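PDB 6Q56: tRNA (adenine(22)-N(1))-methyltransferase from Bacillus subtilis, which catalyses the S-adenosyl-L-methionine-dependent methylation of adenosine 22 in tRNA at N1, giving N(1)-methyladenosine. Local coordinates for residues R130-L133 with Y134-R137; A160-R163 with D164-Y167. The protein carries 2 engineered substitutions. All blocks are in the same frame, centred on the assembly; numbering follows the deposited sequence.

Contact 1 of 2, residues R130-L133 with Y134-R137; sequences REWL and YKER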
loop_
_atom_site.group_PDB
_atom_site.type_symbol
_atom_site.label_atom_id
_atom_site.label_comp_id
_atom_site.label_asym_id
_atom_site.label_seq_id
_atom_site.Cartn_x
_atom_site.Cartn_y
_atom_site.Cartn_z
ATOM N N ARG A 130 2.432 -6.987 2.666
ATOM C CA ARG A 130 2.448 -7.583 3.990
ATOM C C ARG A 130 3.560 -8.621 4.101
ATOM O O ARG A 130 4.233 -8.707 5.115
ATOM C CB ARG A 130 1.093 -8.186 4.341
ATOM C CG ARG A 130 0.008 -7.146 4.536
ATOM C CD ARG A 130 -1.278 -7.746 5.067
ATOM N NE ARG A 130 -2.391 -6.816 4.966
ATOM C CZ ARG A 130 -3.176 -6.705 3.905
ATOM N NH1 ARG A 130 -2.977 -7.464 2.847
ATOM N NH2 ARG A 130 -4.157 -5.831 3.902
ATOM N N GLU A 131 3.756 -9.397 3.050
ATOM C CA GLU A 131 4.798 -10.405 3.055
ATOM C C GLU A 131 6.156 -9.733 3.165
ATOM O O GLU A 131 7.012 -10.179 3.906
ATOM C CB GLU A 131 4.716 -11.281 1.809
ATOM C CG GLU A 131 3.538 -12.237 1.822
ATOM C CD GLU A 131 3.475 -13.116 0.593
ATOM O OE1 GLU A 131 4.211 -12.850 -0.358
ATOM O OE2 GLU A 131 2.683 -14.071 0.581
ATOM N N TRP A 132 6.345 -8.649 2.426
ATOM C CA TRP A 132 7.600 -7.922 2.467
ATOM C C TRP A 132 7.810 -7.288 3.836
ATOM O O TRP A 132 8.886 -7.363 4.394
ATOM C CB TRP A 132 7.649 -6.851 1.387
ATOM C CG TRP A 132 8.952 -6.173 1.341
ATOM C CD1 TRP A 132 10.041 -6.556 0.638
ATOM C CD2 TRP A 132 9.324 -5.001 2.055
ATOM N NE1 TRP A 132 11.072 -5.690 0.856
ATOM C CE2 TRP A 132 10.656 -4.723 1.727
ATOM C CE3 TRP A 132 8.660 -4.155 2.936
ATOM C CZ2 TRP A 132 11.334 -3.637 2.247
ATOM C CZ3 TRP A 132 9.333 -3.081 3.449
ATOM C CH2 TRP A 132 10.655 -2.829 3.105
ATOM N N LEU A 133 6.770 -6.664 4.365
ATOM C CA LEU A 133 6.840 -6.019 5.665
ATOM C C LEU A 133 7.232 -7.001 6.758
ATOM O O LEU A 133 8.089 -6.719 7.584
ATOM C CB LEU A 133 5.497 -5.395 6.030
ATOM C CG LEU A 133 5.099 -4.128 5.299
ATOM C CD1 LEU A 133 3.731 -3.691 5.768
ATOM C CD2 LEU A 133 6.119 -3.030 5.512
ATOM N N TYR A 134 6.598 -8.158 6.754
ATOM C CA TYR A 134 6.869 -9.175 7.754
ATOM C C TYR A 134 8.317 -9.652 7.701
ATOM O O TYR A 134 8.839 -10.177 8.666
ATOM C CB TYR A 134 5.917 -10.355 7.578
ATOM C CG TYR A 134 5.987 -11.352 8.689
ATOM C CD1 TYR A 134 5.188 -11.227 9.806
ATOM C CD2 TYR A 134 6.861 -12.414 8.629
ATOM C CE1 TYR A 134 5.256 -12.139 10.832
ATOM C CE2 TYR A 134 6.939 -13.329 9.651
ATOM C CZ TYR A 134 6.131 -13.190 10.748
ATOM O OH TYR A 134 6.201 -14.101 11.760
ATOM N N LYS A 135 8.870 -9.631 6.504
ATOM C CA LYS A 135 10.202 -10.140 6.271
ATOM C C LYS A 135 11.258 -9.147 6.680
ATOM O O LYS A 135 12.316 -9.525 7.142
ATOM C CB LYS A 135 10.355 -10.518 4.797
ATOM C CG LYS A 135 11.782 -10.629 4.301
ATOM C CD LYS A 135 11.846 -11.071 2.853
ATOM C CE LYS A 135 11.565 -9.928 1.896
ATOM N NZ LYS A 135 12.732 -9.034 1.708
ATOM N N GLU A 136 10.975 -7.864 6.487
ATOM C CA GLU A 136 11.929 -6.819 6.834
ATOM C C GLU A 136 11.698 -6.342 8.260
ATOM O O GLU A 136 12.196 -5.289 8.663
ATOM C CB GLU A 136 11.805 -5.642 5.865
ATOM C CG GLU A 136 12.063 -6.006 4.413
ATOM C CD GLU A 136 13.473 -6.513 4.179
ATOM O OE1 GLU A 136 14.279 -6.493 5.134
ATOM O OE2 GLU A 136 13.776 -6.931 3.043
ATOM N N ARG A 137 10.942 -7.123 9.023
ATOM C CA ARG A 137 10.346 -7.236 10.415
ATOM C C ARG A 137 9.346 -6.129 10.868
ATOM O O ARG A 137 8.866 -6.128 12.002
ATOM C CB ARG A 137 11.401 -7.512 11.532
ATOM C CG ARG A 137 12.186 -8.800 11.337
ATOM C CD ARG A 137 13.194 -9.011 12.454
ATOM N NE ARG A 137 12.555 -9.100 13.763
ATOM C CZ ARG A 137 12.133 -10.233 14.314
ATOM N NH1 ARG A 137 12.283 -11.382 13.668
ATOM N NH2 ARG A 137 11.561 -10.220 15.510
#
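W132 and E136, four residues apart near the C-terminal end of helix 127-135, meet as ring face and methylene. E136 CG sits 3.5 Å from the centroid of the W132 six-membered ring and 22° off its normal, a CH-pi contact displaced toward the ring rim. The bend at E136 chi2 carries E136 OE2 to within 3.7 Å of W132 NE1, the carboxylate and indole planes standing 51° apart. K135 approaches the five-membered ring obliquely, its NZ lying 3.8 Å from W132 CD1, and its chain folds at chi3 and chi4 to bring that amine to E136. There K135 NZ and E136 OE2 form a 2.7 Å salt bridge, the amine coming to E136 OE2 from above the carboxylate plane. L133 CD2 lies in the plane of the indole, at its edge. Behind these groups the backbone bonds run from Y134 N to R130 O at 2.9 Å and from E136 N to W132 O at 3.0 Å. E106 accepts from W132 NE1 and pairs with K135, while K109 pairs with E136. Replacing W132 by an alanine is likely to leave E106 without its indole donor and E136 CG with no ring face to lie on. The ammonium groups of K135 and K109 would probably offset the nearness of the E106 and E136 carboxylates, the indole serving as both hydrogen-bond donor and apolar floor.

Contact 2 of 2, residues A160-R163 with D164-Y167; sequences AGDR and DAAY
D162 and D164 meet in an Asx turn: D162 OD1 accepts from D164 N at 3.1 Å, the donor standing above the carboxylate plane. With chi1 at 175° the D162 carboxylate swings clear of its own N and forward to the D164 amide. A type I turn is laid over it, closed by A165 N to D162 O at 3.2 Å. The chain then passes into the 3-10 segment 165-167, where Y167 N binds D164 O at 2.8 Å. The packed side belongs to A166 and Y167, buried against L140 of strand 139-148 and residues of helix 180-185, with M176 of helix 172-178 also touching Y167. Here R163 O lies in the plane of the Y167 ring, at its edge, 3.2 Å from Y167 CD2. The other side is looser: D162 and D164 are both exposed, although D164 OD1 is tied to Y134 OH by a hydrogen bond. D162 OD1 lies 4.5 Å from D164 OD2, the carboxylate planes 72° to each other, a like-charged pair whose repulsion the exposure of both residues would probably weaken. R163 also has its stronger partner in Y134, R163 NH1 bonding Y134 O. A single water bridges the turn, donating to D162 O and accepting from A166 N, each at 2.7 Å.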
loop_
_atom_site.group_PDB
_atom_site.type_symbol
_atom_site.label_atom_id
_atom_site.label_comp_id
_atom_site.label_asym_id
_atom_site.label_seq_id
_atom_site.Cartn_x
_atom_site.Cartn_y
_atom_site.Cartn_z
ATOM N N ALA A 160 8.727 0.356 12.428
ATOM C CA ALA A 160 9.535 -0.680 13.032
ATOM C C ALA A 160 8.819 -1.130 14.291
ATOM O O ALA A 160 8.281 -0.317 15.026
ATOM C CB ALA A 160 10.925 -0.173 13.360
ATOM N N GLY A 161 8.810 -2.432 14.523
ATOM C CA GLY A 161 8.162 -2.998 15.681
ATOM C C GLY A 161 8.115 -4.508 15.610
ATOM O O GLY A 161 8.870 -5.126 14.874
ATOM N N ASP A 162 7.218 -5.091 16.392
ATOM C CA ASP A 162 7.043 -6.531 16.456
ATOM C C ASP A 162 6.067 -6.970 15.383
ATOM O O ASP A 162 4.872 -6.771 15.507
ATOM C CB ASP A 162 6.530 -6.918 17.841
ATOM C CG ASP A 162 6.194 -8.385 17.962
ATOM O OD1 ASP A 162 6.435 -9.161 17.027
ATOM O OD2 ASP A 162 5.675 -8.763 19.020
ATOM N N ARG A 163 6.606 -7.578 14.340
ATOM C CA ARG A 163 5.822 -8.043 13.195
ATOM C C ARG A 163 4.646 -8.982 13.478
ATOM O O ARG A 163 3.678 -8.991 12.731
ATOM C CB ARG A 163 6.737 -8.716 12.179
ATOM C CG ARG A 163 7.453 -9.941 12.704
ATOM C CD ARG A 163 8.350 -10.522 11.639
ATOM N NE ARG A 163 8.959 -11.779 12.030
ATOM C CZ ARG A 163 9.742 -12.489 11.232
ATOM N NH1 ARG A 163 9.987 -12.065 10.012
ATOM N NH2 ARG A 163 10.269 -13.623 11.647
ATOM N N ASP A 164 4.736 -9.774 14.538
ATOM C CA ASP A 164 3.680 -10.717 14.883
ATOM C C ASP A 164 2.518 -10.077 15.627
ATOM O O ASP A 164 1.400 -10.562 15.576
ATOM C CB ASP A 164 4.248 -11.839 15.749
ATOM C CG ASP A 164 5.074 -12.833 14.960
ATOM O OD1 ASP A 164 4.763 -13.067 13.781
ATOM O OD2 ASP A 164 6.030 -13.387 15.530
ATOM N N ALA A 165 2.798 -8.994 16.332
ATOM C CA ALA A 165 1.785 -8.311 17.127
ATOM C C ALA A 165 0.445 -8.127 16.428
ATOM O O ALA A 165 -0.586 -8.537 16.934
ATOM C CB ALA A 165 2.307 -6.969 17.599
ATOM N N ALA A 166 0.472 -7.488 15.271
ATOM C CA ALA A 166 -0.744 -7.215 14.516
ATOM C C ALA A 166 -1.465 -8.484 14.089
ATOM O O ALA A 166 -2.661 -8.463 13.830
ATOM C CB ALA A 166 -0.428 -6.360 13.302
ATOM N N TYR A 167 -0.733 -9.586 14.020
ATOM C CA TYR A 167 -1.305 -10.855 13.602
ATOM C C TYR A 167 -1.772 -11.739 14.741
ATOM O O TYR A 167 -2.151 -12.875 14.528
ATOM C CB TYR A 167 -0.311 -11.606 12.737
ATOM C CG TYR A 167 -0.058 -10.916 11.434
ATOM C CD1 TYR A 167 -0.928 -11.061 10.382
ATOM C CD2 TYR A 167 1.039 -10.106 11.264
ATOM C CE1 TYR A 167 -0.709 -10.429 9.186
ATOM C CE2 TYR A 167 1.270 -9.469 10.073
ATOM C CZ TYR A 167 0.388 -9.634 9.038
ATOM O OH TYR A 167 0.606 -9.005 7.852
HETATM O O HOH W 1 2.577 -6.113 14.254
#

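In the fold
Leaving strand 117-122 of the Rossmann-like methyltransferase sheet, the chain forms helix 127-135, whose last turn and the residues just after it make contact 1. It then runs through the antiparallel pair 139-148 and 151-159, at the sheet's edge, into the loop holding contact 2. The contacts follow in series, one a helix end, the other a turn; neither closes a long loop, and they neither nest nor cross. The centres of contacts 1 and 2 lie about 10 Å apart, the strand pair returning the chain beside the helix end. Y134 bonds R163 and D164, R130 packs on Y167, and R137 just beyond the helix packs on R163, tying helix 127-135 to the connection before helix 172-178.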